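Card1 endonuclease domain-containing protein (Vibrio cholerae, PDB 1XMX) is of unknown function but probably binds nucleic acid and may act as a nuclease through its Card1-like endonuclease domain of the PD-(D/E)XK type. Local coordinates at residues A[189-194]-A[220-225]; A[164-169]-A[228-233]; A[169-174]-A[259-264]; A[342-347]-A[366-371]. All coordinates share one frame; numbering follows the deposited sequence.

Contact 1 (A[189-194]-A[220-225]); sequences ATLNYL and LLLSDL
Within 189-194, L191 carries the contact, meeting L221, L222 and L225 of helix 216-227. Its two methyls divide the work. CD2 reaches tip to tip against L225, with 4.1 Å between L191 CD2 and L225 CD1, and lies near the base of the L221 side chain, at 4.4 Å from L221 CB. The other branch turns to L222, where L191 CD1 and L222 CD2 are 4.2 Å apart. With CG of L191 swung anti to the backbone N (chi1 -169°), the fork extends toward helix 216-227, one methyl to L222 and the other to L221 and L225. These distances are those of ordinary apolar packing, and the residues involved are buried.

The order helix 181-201, strand 205-207, helices 210-213 and 216-227, then strands 231-234 and 237-240 is that of a winged helix, in which the two helices in contact would be the first and third. In such domains the third helix follows the turn of the helix-turn-helix and is often the one that reads nucleic acid, although that role is unproven here. The segment axes run 59° apart and come no closer than 11.1 Å, a separation that side chains rather than backbones must fill.

A second layer surrounds the three leucines. L221 also packs on L184 and L188 of helix 181-201, L222 rests on L208, and L225 lies against L173 and W177 of helix 164-179. W177 is itself held by a hydrogen bond from its indole NE1 to D224 OD2, next in sequence to L225.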
loop_
_atom_site.group_PDB
_atom_site.type_symbol
_atom_site.label_atom_id
_atom_site.label_comp_id
_atom_site.label_asym_id
_atom_site.label_seq_id
_atom_site.Cartn_x
_atom_site.Cartn_y
_atom_site.Cartn_z
ATOM N N ALA A 189 7.423 -18.214 20.770
ATOM C CA ALA A 189 7.874 -19.361 20.028
ATOM C C ALA A 189 7.213 -20.696 20.450
ATOM O O ALA A 189 6.810 -21.507 19.580
ATOM C CB ALA A 189 9.398 -19.489 20.145
ATOM N N THR A 190 7.112 -20.958 21.754
ATOM C CA THR A 190 6.487 -22.222 22.164
ATOM C C THR A 190 4.997 -22.210 21.872
ATOM O O THR A 190 4.441 -23.231 21.503
ATOM C CB THR A 190 6.665 -22.481 23.647
ATOM O OG1 THR A 190 8.064 -22.327 23.974
ATOM C CG2 THR A 190 6.185 -23.942 24.002
ATOM N N LEU A 191 4.350 -21.060 22.094
ATOM C CA LEU A 191 2.928 -20.868 21.784
ATOM C C LEU A 191 2.660 -21.016 20.281
ATOM O O LEU A 191 1.677 -21.661 19.860
ATOM C CB LEU A 191 2.464 -19.470 22.226
ATOM C CG LEU A 191 0.937 -19.323 22.175
ATOM C CD1 LEU A 191 0.176 -20.465 22.857
ATOM C CD2 LEU A 191 0.470 -17.976 22.706
ATOM N N ASN A 192 3.546 -20.420 19.479
ATOM C CA ASN A 192 3.508 -20.650 18.034
ATOM C C ASN A 192 3.575 -22.125 17.653
ATOM O O ASN A 192 2.793 -22.578 16.836
ATOM C CB ASN A 192 4.609 -19.898 17.318
ATOM C CG ASN A 192 4.731 -20.320 15.874
ATOM O OD1 ASN A 192 3.922 -19.911 15.019
ATOM N ND2 ASN A 192 5.736 -21.132 15.582
ATOM N N TYR A 193 4.509 -22.880 18.219
ATOM C CA TYR A 193 4.544 -24.343 17.980
ATOM C C TYR A 193 3.220 -25.066 18.404
ATOM O O TYR A 193 2.690 -25.884 17.650
ATOM C CB TYR A 193 5.784 -24.978 18.635
ATOM C CG TYR A 193 5.671 -26.480 18.757
ATOM C CD1 TYR A 193 6.117 -27.332 17.741
ATOM C CD2 TYR A 193 5.072 -27.051 19.880
ATOM C CE1 TYR A 193 6.002 -28.716 17.887
ATOM C CE2 TYR A 193 4.916 -28.412 20.002
ATOM C CZ TYR A 193 5.387 -29.226 19.018
ATOM O OH TYR A 193 5.209 -30.581 19.212
ATOM N N LEU A 194 2.676 -24.729 19.576
ATOM C CA LEU A 194 1.380 -25.261 20.030
ATOM C C LEU A 194 0.232 -24.878 19.084
ATOM O O LEU A 194 -0.556 -25.728 18.680
ATOM C CB LEU A 194 1.045 -24.798 21.460
ATOM C CG LEU A 194 1.986 -25.252 22.610
ATOM C CD1 LEU A 194 1.705 -24.419 23.859
ATOM C CD2 LEU A 194 1.813 -26.714 22.971
ATOM N N LEU A 220 2.777 -17.201 31.515
ATOM C CA LEU A 220 2.366 -15.818 31.431
ATOM C C LEU A 220 1.401 -15.627 30.225
ATOM O O LEU A 220 0.342 -15.028 30.373
ATOM C CB LEU A 220 3.594 -14.907 31.260
ATOM C CG LEU A 220 4.632 -14.786 32.386
ATOM C CD1 LEU A 220 5.629 -13.633 32.176
ATOM C CD2 LEU A 220 3.907 -14.632 33.713
ATOM N N LEU A 221 1.777 -16.175 29.064
ATOM C CA LEU A 221 0.974 -16.152 27.841
ATOM C C LEU A 221 -0.299 -16.947 27.936
ATOM O O LEU A 221 -1.345 -16.479 27.522
ATOM C CB LEU A 221 1.799 -16.621 26.634
ATOM C CG LEU A 221 3.087 -15.833 26.381
ATOM C CD1 LEU A 221 4.076 -16.534 25.455
ATOM C CD2 LEU A 221 2.729 -14.426 25.838
ATOM N N LEU A 222 -0.237 -18.153 28.454
ATOM C CA LEU A 222 -1.461 -18.948 28.603
ATOM C C LEU A 222 -2.464 -18.202 29.496
ATOM O O LEU A 222 -3.663 -18.140 29.220
ATOM C CB LEU A 222 -1.156 -20.317 29.230
ATOM C CG LEU A 222 -0.229 -21.127 28.314
ATOM C CD1 LEU A 222 0.004 -22.487 28.841
ATOM C CD2 LEU A 222 -0.778 -21.203 26.925
ATOM N N SER A 223 -1.983 -17.625 30.566
ATOM C CA SER A 223 -2.946 -16.974 31.449
ATOM C C SER A 223 -3.481 -15.653 30.834
ATOM O O SER A 223 -4.555 -15.200 31.216
ATOM C CB SER A 223 -2.348 -16.782 32.829
ATOM O OG SER A 223 -1.262 -15.934 32.627
ATOM N N ASP A 224 -2.762 -15.047 29.879
ATOM C CA ASP A 224 -3.303 -13.897 29.151
ATOM C C ASP A 224 -4.435 -14.310 28.225
ATOM O O ASP A 224 -5.465 -13.628 28.119
ATOM C CB ASP A 224 -2.236 -13.219 28.287
ATOM C CG ASP A 224 -1.211 -12.450 29.089
ATOM O OD1 ASP A 224 -1.546 -11.878 30.149
ATOM O OD2 ASP A 224 -0.045 -12.410 28.640
ATOM N N LEU A 225 -4.215 -15.403 27.513
ATOM C CA LEU A 225 -5.254 -16.016 26.709
ATOM C C LEU A 225 -6.484 -16.301 27.562
ATOM O O LEU A 225 -7.610 -16.040 27.133
ATOM C CB LEU A 225 -4.772 -17.333 26.081
ATOM C CG LEU A 225 -3.522 -17.112 25.222
ATOM C CD1 LEU A 225 -3.071 -18.434 24.681
ATOM C CD2 LEU A 225 -3.794 -16.110 24.129
#

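Contact 2 (A[164-169]-A[228-233])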
loop_
_atom_site.group_PDB
_atom_site.type_symbol
_atom_site.label_atom_id
_atom_site.label_comp_id
_atom_site.label_asym_id
_atom_site.label_seq_id
_atom_site.Cartn_x
_atom_site.Cartn_y
_atom_site.Cartn_z
ATOM N N PRO A 164 -16.707 -6.641 18.447
ATOM C CA PRO A 164 -16.160 -5.484 19.188
ATOM C C PRO A 164 -15.478 -5.806 20.548
ATOM O O PRO A 164 -14.469 -5.175 20.881
ATOM C CB PRO A 164 -17.379 -4.549 19.366
ATOM C CG PRO A 164 -18.383 -5.011 18.329
ATOM C CD PRO A 164 -18.157 -6.507 18.206
ATOM N N GLN A 165 -16.021 -6.760 21.314
ATOM C CA GLN A 165 -15.440 -7.138 22.586
ATOM C C GLN A 165 -14.216 -8.003 22.327
ATOM O O GLN A 165 -13.197 -7.854 23.002
ATOM C CB GLN A 165 -16.445 -7.899 23.466
ATOM C CG GLN A 165 -17.457 -7.014 24.184
ATOM C CD GLN A 165 -18.523 -7.829 24.955
ATOM O OE1 GLN A 165 -18.516 -9.056 24.911
ATOM N NE2 GLN A 165 -19.424 -7.142 25.660
ATOM N N LEU A 166 -14.323 -8.894 21.335
ATOM C CA LEU A 166 -13.181 -9.694 20.871
ATOM C C LEU A 166 -12.029 -8.850 20.341
ATOM O O LEU A 166 -10.878 -9.064 20.717
ATOM C CB LEU A 166 -13.607 -10.694 19.801
ATOM C CG LEU A 166 -12.542 -11.699 19.345
ATOM C CD1 LEU A 166 -11.702 -12.192 20.533
ATOM C CD2 LEU A 166 -13.211 -12.866 18.664
ATOM N N ASP A 167 -12.342 -7.903 19.466
ATOM C CA ASP A 167 -11.349 -6.985 18.916
ATOM C C ASP A 167 -10.575 -6.229 19.976
ATOM O O ASP A 167 -9.395 -5.973 19.836
ATOM C CB ASP A 167 -12.016 -5.930 18.031
ATOM C CG ASP A 167 -12.638 -6.522 16.765
ATOM O OD1 ASP A 167 -12.300 -7.685 16.395
ATOM O OD2 ASP A 167 -13.481 -5.825 16.145
ATOM N N GLN A 168 -11.258 -5.787 21.001
ATOM C CA GLN A 168 -10.557 -5.000 21.993
ATOM C C GLN A 168 -9.639 -5.900 22.820
ATOM O O GLN A 168 -8.521 -5.508 23.093
ATOM C CB GLN A 168 -11.550 -4.217 22.867
ATOM C CG GLN A 168 -11.189 -4.150 24.351
ATOM C CD GLN A 168 -12.250 -3.443 25.187
ATOM O OE1 GLN A 168 -13.327 -4.020 25.483
ATOM N NE2 GLN A 168 -11.949 -2.210 25.608
ATOM N N GLN A 169 -10.124 -7.082 23.210
ATOM C CA GLN A 169 -9.306 -8.104 23.865
ATOM C C GLN A 169 -8.089 -8.463 23.002
ATOM O O GLN A 169 -6.973 -8.538 23.524
ATOM C CB GLN A 169 -10.077 -9.410 24.131
ATOM C CG GLN A 169 -11.134 -9.405 25.276
ATOM C CD GLN A 169 -10.687 -8.655 26.526
ATOM O OE1 GLN A 169 -11.157 -7.518 26.798
ATOM N NE2 GLN A 169 -9.766 -9.231 27.256
ATOM N N ALA A 228 -8.264 -13.083 28.707
ATOM C CA ALA A 228 -8.878 -12.493 27.527
ATOM C C ALA A 228 -10.058 -13.266 27.049
ATOM O O ALA A 228 -10.713 -12.802 26.103
ATOM C CB ALA A 228 -7.889 -12.310 26.367
ATOM N N LYS A 229 -10.345 -14.383 27.728
ATOM C CA LYS A 229 -11.436 -15.326 27.376
ATOM C C LYS A 229 -11.332 -15.900 25.945
ATOM O O LYS A 229 -12.334 -16.328 25.371
ATOM C CB LYS A 229 -12.843 -14.749 27.651
ATOM C CG LYS A 229 -13.057 -14.372 29.116
ATOM C CD LYS A 229 -14.500 -13.916 29.435
ATOM C CE LYS A 229 -14.600 -13.247 30.847
ATOM N NZ LYS A 229 -14.331 -11.724 30.837
ATOM N N ILE A 230 -10.120 -15.955 25.386
ATOM C CA ILE A 230 -9.954 -16.577 24.072
ATOM C C ILE A 230 -9.324 -17.993 24.043
ATOM O O ILE A 230 -9.148 -18.601 22.952
ATOM C CB ILE A 230 -9.196 -15.651 23.107
ATOM C CG1 ILE A 230 -7.795 -15.333 23.665
ATOM C CG2 ILE A 230 -9.984 -14.419 22.869
ATOM C CD1 ILE A 230 -6.863 -14.768 22.588
ATOM N N ALA A 231 -8.976 -18.499 25.231
ATOM C CA ALA A 231 -8.619 -19.919 25.431
ATOM C C ALA A 231 -8.914 -20.343 26.848
ATOM O O ALA A 231 -9.009 -19.522 27.754
ATOM C CB ALA A 231 -7.144 -20.195 25.139
ATOM N N SER A 232 -9.073 -21.655 27.040
ATOM C CA SER A 232 -9.075 -22.186 28.359
ATOM C C SER A 232 -7.779 -23.021 28.477
ATOM O O SER A 232 -7.208 -23.496 27.467
ATOM C CB SER A 232 -10.370 -22.986 28.618
ATOM O OG SER A 232 -10.441 -24.123 27.746
ATOM N N TYR A 233 -7.258 -23.115 29.702
ATOM C CA TYR A 233 -6.043 -23.867 29.941
ATOM C C TYR A 233 -6.267 -24.607 31.275
ATOM O O TYR A 233 -6.388 -23.964 32.315
ATOM C CB TYR A 233 -4.797 -22.972 29.976
ATOM C CG TYR A 233 -3.551 -23.771 30.345
ATOM C CD1 TYR A 233 -3.133 -24.883 29.562
ATOM C CD2 TYR A 233 -2.805 -23.444 31.481
ATOM C CE1 TYR A 233 -2.002 -25.655 29.934
ATOM C CE2 TYR A 233 -1.676 -24.187 31.844
ATOM C CZ TYR A 233 -1.279 -25.286 31.064
ATOM O OH TYR A 233 -0.169 -26.003 31.466
#
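Q169 folds over A228 at the Schellman motif that closes helix 216-227, the helix preceding strand 231-234, which is the first strand of what is probably the wing of a winged helix. K229 supplies the positive phi of that motif (57°), and the chain turns there through I230 into the strand. A228, at the turn itself, directs its methyl toward helix 164-179.

The glutamine makes its contact along its length rather than by its end alone. A bend at chi2 (-41°) doubles the chain back, so that the aliphatic part lies by the carbonyl oxygen of A228, with Q169 CG at 3.5 Å from A228 O. The amide then passes beside the alanine: Q169 NE2 stands 3.4 Å from A228 CA and 3.7 Å from A228 CB. All of these are van der Waals contacts, in which the backbone of the turn counts as much as the methyl.

A second, wholly apolar meeting lies one turn back along helix 164-179, between L166 and the buried I230. The CG1 branch of I230 is placed between the backbone N and the carbonyl carbon (chi1 60°) and packs on L170 and L173, while the backbone of I230 pairs with I241 next to strand 237-240. CG2 is thereby left to face L166, whose side chain crosses that of I230 at about a right angle and brings L166 CD1 to 3.7 Å from I230 CG2.

Contact 3 (A[169-174]-A[259-264]); sequences QLYQLG and HSTVKQ
Y171 lays its ring along one side of helix 243-266, overlapping S260 near its base and Q264 at its far end. The serine contact is through carbon: Y171 CD1 is 3.7 Å from S260 CB, and CB approaches the ring obliquely. S260 and Q264 stand one helical turn apart, so the same ring can span both. At the phenolic end the amide of Q264 arrives from the opposite direction on an extended chain, its plane turned 50° from that of the ring. Q264 NE2 comes within 3.1 Å of Y171 OH and also lies close to the ring carbon that bears it, 3.3 Å from Y171 CZ. T261 adds a looser contact at the ring's edge, near its plane, where T261 OG1 is 4.3 Å from Y171 CE1.

A trans first torsion (chi1 167°) sends the tyrosine ring out from helix 164-179 toward its partners. The hydroxyls opposite it are occupied within their own helix: S260 OG bonds to T256 O and T261 OG1 to L257 O. S260 OG also makes a weak hydrogen bond to a formate that probably came from the crystallisation liquor. Beyond T261 and Q264, K372 of helix 371-380 packs on both.

The helices cross almost perpendicularly, at -102°, with the segment axes 10.9 Å apart at their closest. Helix 243-266 precedes the strands of the mixed sheet, among them 279-285, 288-300 and 303-310, then helix 321-333 and strand 338-343, consistent with the first helix of the alpha-beta-beta-beta-alpha-beta core of PD-(D/E)XK nucleases.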
loop_
_atom_site.group_PDB
_atom_site.type_symbol
_atom_site.label_atom_id
_atom_site.label_comp_id
_atom_site.label_asym_id
_atom_site.label_seq_id
_atom_site.Cartn_x
_atom_site.Cartn_y
_atom_site.Cartn_z
ATOM N N GLN A 169 -10.124 -7.082 23.210
ATOM C CA GLN A 169 -9.306 -8.104 23.865
ATOM C C GLN A 169 -8.089 -8.463 23.002
ATOM O O GLN A 169 -6.973 -8.538 23.524
ATOM C CB GLN A 169 -10.077 -9.410 24.131
ATOM C CG GLN A 169 -11.134 -9.405 25.276
ATOM C CD GLN A 169 -10.687 -8.655 26.526
ATOM O OE1 GLN A 169 -11.157 -7.518 26.798
ATOM N NE2 GLN A 169 -9.766 -9.231 27.256
ATOM N N LEU A 170 -8.292 -8.662 21.695
ATOM C CA LEU A 170 -7.153 -9.031 20.833
ATOM C C LEU A 170 -6.196 -7.881 20.707
ATOM O O LEU A 170 -4.969 -8.075 20.685
ATOM C CB LEU A 170 -7.603 -9.512 19.445
ATOM C CG LEU A 170 -8.382 -10.827 19.451
ATOM C CD1 LEU A 170 -8.585 -11.260 18.016
ATOM C CD2 LEU A 170 -7.656 -11.895 20.249
ATOM N N TYR A 171 -6.746 -6.670 20.668
ATOM C CA TYR A 171 -5.917 -5.473 20.633
ATOM C C TYR A 171 -5.076 -5.282 21.909
ATOM O O TYR A 171 -3.847 -4.992 21.883
ATOM C CB TYR A 171 -6.789 -4.230 20.379
ATOM C CG TYR A 171 -6.043 -2.963 20.645
ATOM C CD1 TYR A 171 -5.144 -2.458 19.709
ATOM C CD2 TYR A 171 -6.204 -2.282 21.863
ATOM C CE1 TYR A 171 -4.435 -1.270 19.947
ATOM C CE2 TYR A 171 -5.497 -1.083 22.130
ATOM C CZ TYR A 171 -4.608 -0.599 21.168
ATOM O OH TYR A 171 -3.906 0.569 21.422
ATOM N N GLN A 172 -5.724 -5.423 23.052
ATOM C CA GLN A 172 -5.015 -5.155 24.272
ATOM C C GLN A 172 -3.996 -6.300 24.527
ATOM O O GLN A 172 -2.905 -6.090 25.051
ATOM C CB GLN A 172 -6.018 -4.975 25.411
ATOM C CG GLN A 172 -7.065 -3.912 25.144
ATOM C CD GLN A 172 -7.986 -3.650 26.333
ATOM O OE1 GLN A 172 -8.235 -4.535 27.135
ATOM N NE2 GLN A 172 -8.489 -2.406 26.446
ATOM N N LEU A 173 -4.341 -7.520 24.136
ATOM C CA LEU A 173 -3.393 -8.607 24.274
ATOM C C LEU A 173 -2.117 -8.300 23.476
ATOM O O LEU A 173 -0.998 -8.485 23.954
ATOM C CB LEU A 173 -4.016 -9.919 23.779
ATOM C CG LEU A 173 -4.468 -10.992 24.768
ATOM C CD1 LEU A 173 -4.838 -12.211 23.982
ATOM C CD2 LEU A 173 -3.380 -11.337 25.781
ATOM N N GLY A 174 -2.311 -7.825 22.245
ATOM C CA GLY A 174 -1.193 -7.473 21.374
ATOM C C GLY A 174 -0.312 -6.391 21.953
ATOM O O GLY A 174 0.899 -6.495 21.875
ATOM N N HIS A 259 -2.438 -3.408 12.350
ATOM C CA HIS A 259 -3.618 -2.927 11.676
ATOM C C HIS A 259 -4.499 -2.065 12.599
ATOM O O HIS A 259 -4.988 -1.007 12.209
ATOM C CB HIS A 259 -4.383 -4.097 11.108
ATOM C CG HIS A 259 -5.654 -3.719 10.424
ATOM N ND1 HIS A 259 -5.681 -3.044 9.213
ATOM C CD2 HIS A 259 -6.945 -3.932 10.776
ATOM C CE1 HIS A 259 -6.938 -2.881 8.839
ATOM N NE2 HIS A 259 -7.721 -3.409 9.769
ATOM N N SER A 260 -4.707 -2.545 13.810
ATOM C CA SER A 260 -5.508 -1.839 14.792
ATOM C C SER A 260 -4.906 -0.474 15.172
ATOM O O SER A 260 -5.637 0.451 15.457
ATOM C CB SER A 260 -5.649 -2.710 16.029
ATOM O OG SER A 260 -6.588 -3.752 15.780
ATOM N N THR A 261 -3.584 -0.399 15.258
ATOM C CA THR A 261 -2.859 0.842 15.524
ATOM C C THR A 261 -2.930 1.865 14.363
ATOM O O THR A 261 -3.105 3.059 14.594
ATOM C CB THR A 261 -1.389 0.496 15.847
ATOM O OG1 THR A 261 -1.412 -0.394 16.959
ATOM C CG2 THR A 261 -0.549 1.718 16.172
ATOM N N VAL A 262 -2.812 1.385 13.130
ATOM C CA VAL A 262 -2.977 2.209 11.979
ATOM C C VAL A 262 -4.359 2.828 11.991
ATOM O O VAL A 262 -4.518 4.024 11.673
ATOM C CB VAL A 262 -2.760 1.426 10.644
ATOM C CG1 VAL A 262 -3.172 2.335 9.429
ATOM C CG2 VAL A 262 -1.305 0.989 10.486
ATOM N N LYS A 263 -5.359 2.026 12.329
ATOM C CA LYS A 263 -6.752 2.496 12.401
ATOM C C LYS A 263 -6.939 3.609 13.460
ATOM O O LYS A 263 -7.641 4.587 13.207
ATOM C CB LYS A 263 -7.705 1.331 12.658
ATOM C CG LYS A 263 -9.119 1.775 12.875
ATOM C CD LYS A 263 -10.001 0.624 13.318
ATOM C CE LYS A 263 -11.447 1.094 13.523
ATOM N NZ LYS A 263 -12.294 -0.071 13.906
ATOM N N GLN A 264 -6.295 3.451 14.624
ATOM C CA GLN A 264 -6.172 4.540 15.609
ATOM C C GLN A 264 -5.497 5.816 15.139
ATOM O O GLN A 264 -5.980 6.922 15.425
ATOM C CB GLN A 264 -5.400 4.063 16.849
ATOM C CG GLN A 264 -6.255 3.309 17.726
ATOM C CD GLN A 264 -5.626 3.056 19.073
ATOM O OE1 GLN A 264 -4.794 3.852 19.575
ATOM N NE2 GLN A 264 -6.033 1.954 19.689
#

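Contact 4 (A[342-347]-A[366-371]); sequences VSFRPL and DELKDL
At the C-terminal end of strand 338-343, in the central sheet of the endonuclease domain, V342 and F344 receive L368 from the loop between strand 361-363 and helix 371-380. L368 is buried and touches the other segment with both methyls. One meets the valine, where L368 CD2 is 3.7 Å from V342 CG1. The other settles over the backbone as the strand ends: L368 CD1 lies 4.0 Å from both S343 O and F344 CA, and 4.1 Å from F344 CD1.

Although F344 sets off from the chain away from the loop, its CD1 still touches the leucine; the two side chains cross at about a right angle, and the methyl approaches the ring obliquely. The same ring makes an edge-to-face (T-shaped) stack with W253, while A181 touches both F344 and L368.

The chain leaving the strand is braced by S343, whose hydroxyl donates to the carbonyl of R345. The bond from S343 OG to R345 O is 2.8 Å long and meets the oxygen on a lone pair, in the carbonyl plane, with a C=O...donor angle of 135°.

Backbone pairing ties V342 to E308 and K310 on one parallel neighbour, and S343 to I363 on the other. Such a strand, flanked by parallel neighbours and joined to one that carries an E-X-K sequence (E308 to K310), is consistent with the PD-(D/E)XK fold.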
loop_
_atom_site.group_PDB
_atom_site.type_symbol
_atom_site.label_atom_id
_atom_site.label_comp_id
_atom_site.label_asym_id
_atom_site.label_seq_id
_atom_site.Cartn_x
_atom_site.Cartn_y
_atom_site.Cartn_z
ATOM N N VAL A 342 7.992 -4.733 10.312
ATOM C CA VAL A 342 7.852 -4.743 11.773
ATOM C C VAL A 342 8.281 -6.143 12.267
ATOM O O VAL A 342 7.732 -7.144 11.813
ATOM C CB VAL A 342 6.410 -4.391 12.218
ATOM C CG1 VAL A 342 6.274 -4.533 13.759
ATOM C CG2 VAL A 342 6.022 -2.931 11.693
ATOM N N SER A 343 9.266 -6.196 13.160
ATOM C CA SER A 343 9.856 -7.452 13.586
ATOM C C SER A 343 9.764 -7.564 15.107
ATOM O O SER A 343 10.171 -6.657 15.818
ATOM C CB SER A 343 11.327 -7.533 13.163
ATOM O OG SER A 343 11.856 -8.818 13.492
ATOM N N PHE A 344 9.186 -8.669 15.575
ATOM C CA PHE A 344 9.076 -8.983 16.973
ATOM C C PHE A 344 10.426 -9.401 17.551
ATOM O O PHE A 344 10.710 -9.135 18.742
ATOM C CB PHE A 344 8.027 -10.086 17.132
ATOM C CG PHE A 344 7.859 -10.597 18.553
ATOM C CD1 PHE A 344 7.261 -9.802 19.533
ATOM C CD2 PHE A 344 8.252 -11.868 18.887
ATOM C CE1 PHE A 344 7.091 -10.272 20.844
ATOM C CE2 PHE A 344 8.086 -12.335 20.181
ATOM C CZ PHE A 344 7.509 -11.537 21.160
ATOM N N ARG A 345 11.277 -10.011 16.717
ATOM C CA ARG A 345 12.573 -10.461 17.149
ATOM C C ARG A 345 13.671 -9.486 16.753
ATOM O O ARG A 345 13.536 -8.781 15.782
ATOM C CB ARG A 345 12.853 -11.863 16.573
ATOM C CG ARG A 345 11.827 -12.990 16.994
ATOM C CD ARG A 345 12.350 -13.894 18.135
ATOM N NE ARG A 345 12.297 -13.268 19.477
ATOM C CZ ARG A 345 13.318 -13.172 20.349
ATOM N NH1 ARG A 345 14.511 -13.687 20.068
ATOM N NH2 ARG A 345 13.153 -12.552 21.521
ATOM N N PRO A 346 14.790 -9.473 17.502
ATOM C CA PRO A 346 15.912 -8.552 17.264
ATOM C C PRO A 346 16.366 -8.615 15.817
ATOM O O PRO A 346 16.249 -9.637 15.181
ATOM C CB PRO A 346 17.016 -9.082 18.188
ATOM C CG PRO A 346 16.272 -9.851 19.255
ATOM C CD PRO A 346 15.009 -10.352 18.663
ATOM N N LEU A 347 16.874 -7.511 15.287
ATOM C CA LEU A 347 17.367 -7.519 13.918
ATOM C C LEU A 347 18.898 -7.454 13.899
ATOM O O LEU A 347 19.501 -6.598 14.521
ATOM C CB LEU A 347 16.759 -6.359 13.142
ATOM C CG LEU A 347 15.331 -6.001 13.560
ATOM C CD1 LEU A 347 15.283 -4.647 14.357
ATOM C CD2 LEU A 347 14.450 -5.992 12.342
ATOM N N ASP A 366 12.725 -3.379 20.334
ATOM C CA ASP A 366 12.995 -2.309 21.276
ATOM C C ASP A 366 11.959 -1.186 21.110
ATOM O O ASP A 366 11.478 -0.576 22.101
ATOM C CB ASP A 366 14.424 -1.799 21.077
ATOM C CG ASP A 366 15.485 -2.831 21.502
ATOM O OD1 ASP A 366 15.181 -3.742 22.330
ATOM O OD2 ASP A 366 16.630 -2.729 20.994
ATOM N N GLU A 367 11.563 -0.957 19.862
ATOM C CA GLU A 367 10.664 0.134 19.546
ATOM C C GLU A 367 9.226 -0.283 19.470
ATOM O O GLU A 367 8.339 0.554 19.265
ATOM C CB GLU A 367 11.114 0.722 18.235
ATOM C CG GLU A 367 12.598 0.905 18.327
ATOM C CD GLU A 367 13.218 0.890 16.988
ATOM O OE1 GLU A 367 13.167 1.997 16.396
ATOM O OE2 GLU A 367 13.711 -0.209 16.548
ATOM N N LEU A 368 8.979 -1.574 19.634
ATOM C CA LEU A 368 7.592 -2.025 19.624
ATOM C C LEU A 368 6.727 -1.432 20.730
ATOM O O LEU A 368 5.495 -1.291 20.570
ATOM C CB LEU A 368 7.505 -3.547 19.638
ATOM C CG LEU A 368 7.663 -4.278 18.325
ATOM C CD1 LEU A 368 7.550 -5.753 18.684
ATOM C CD2 LEU A 368 6.542 -3.856 17.345
ATOM N N LYS A 369 7.352 -1.073 21.837
ATOM C CA LYS A 369 6.614 -0.385 22.905
ATOM C C LYS A 369 6.222 1.055 22.495
ATOM O O LYS A 369 5.367 1.661 23.113
ATOM C CB LYS A 369 7.352 -0.427 24.251
ATOM C CG LYS A 369 8.769 0.054 24.202
ATOM C CD LYS A 369 9.749 -1.097 24.663
ATOM C CE LYS A 369 9.745 -1.320 26.193
ATOM N NZ LYS A 369 9.643 -2.790 26.562
ATOM N N ASP A 370 6.813 1.577 21.421
ATOM C CA ASP A 370 6.348 2.834 20.844
ATOM C C ASP A 370 5.781 2.670 19.426
ATOM O O ASP A 370 6.033 3.465 18.554
ATOM C CB ASP A 370 7.490 3.782 20.878
ATOM C CG ASP A 370 7.906 4.083 22.291
ATOM O OD1 ASP A 370 7.091 4.649 23.049
ATOM O OD2 ASP A 370 9.029 3.720 22.665
ATOM N N LEU A 371 5.048 1.591 19.208
ATOM C CA LEU A 371 4.638 1.212 17.859
ATOM C C LEU A 371 3.854 2.384 17.281
ATOM O O LEU A 371 4.054 2.784 16.162
ATOM C CB LEU A 371 3.767 -0.060 17.896
ATOM C CG LEU A 371 3.145 -0.610 16.598
ATOM C CD1 LEU A 371 4.198 -0.917 15.481
ATOM C CD2 LEU A 371 2.285 -1.812 16.848
#

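How the contacts relate
Contacts 1, 2 and 3 touch one another around helix 164-179, and contact 4 joins them through contact 3. Contacts 2 and 3 share Q169, have centres 13 Å apart and meet where I230 CD1 lies 3.5 Å from L173 CD1. L225 O and I230 N, 3.1 Å apart in a probable hydrogen bond, join contact 1 to contact 2. Between contacts 3 and 4, T261 OG1 is 4.0 Å from L371 CD2; contacts 1 and 4 do not touch, their nearest atoms being about 6 Å apart. Helix 164-179 is one route between the probable winged helix and the endonuclease domain; A181 and L188 of helix 181-201 reach F344 of contact 4 directly.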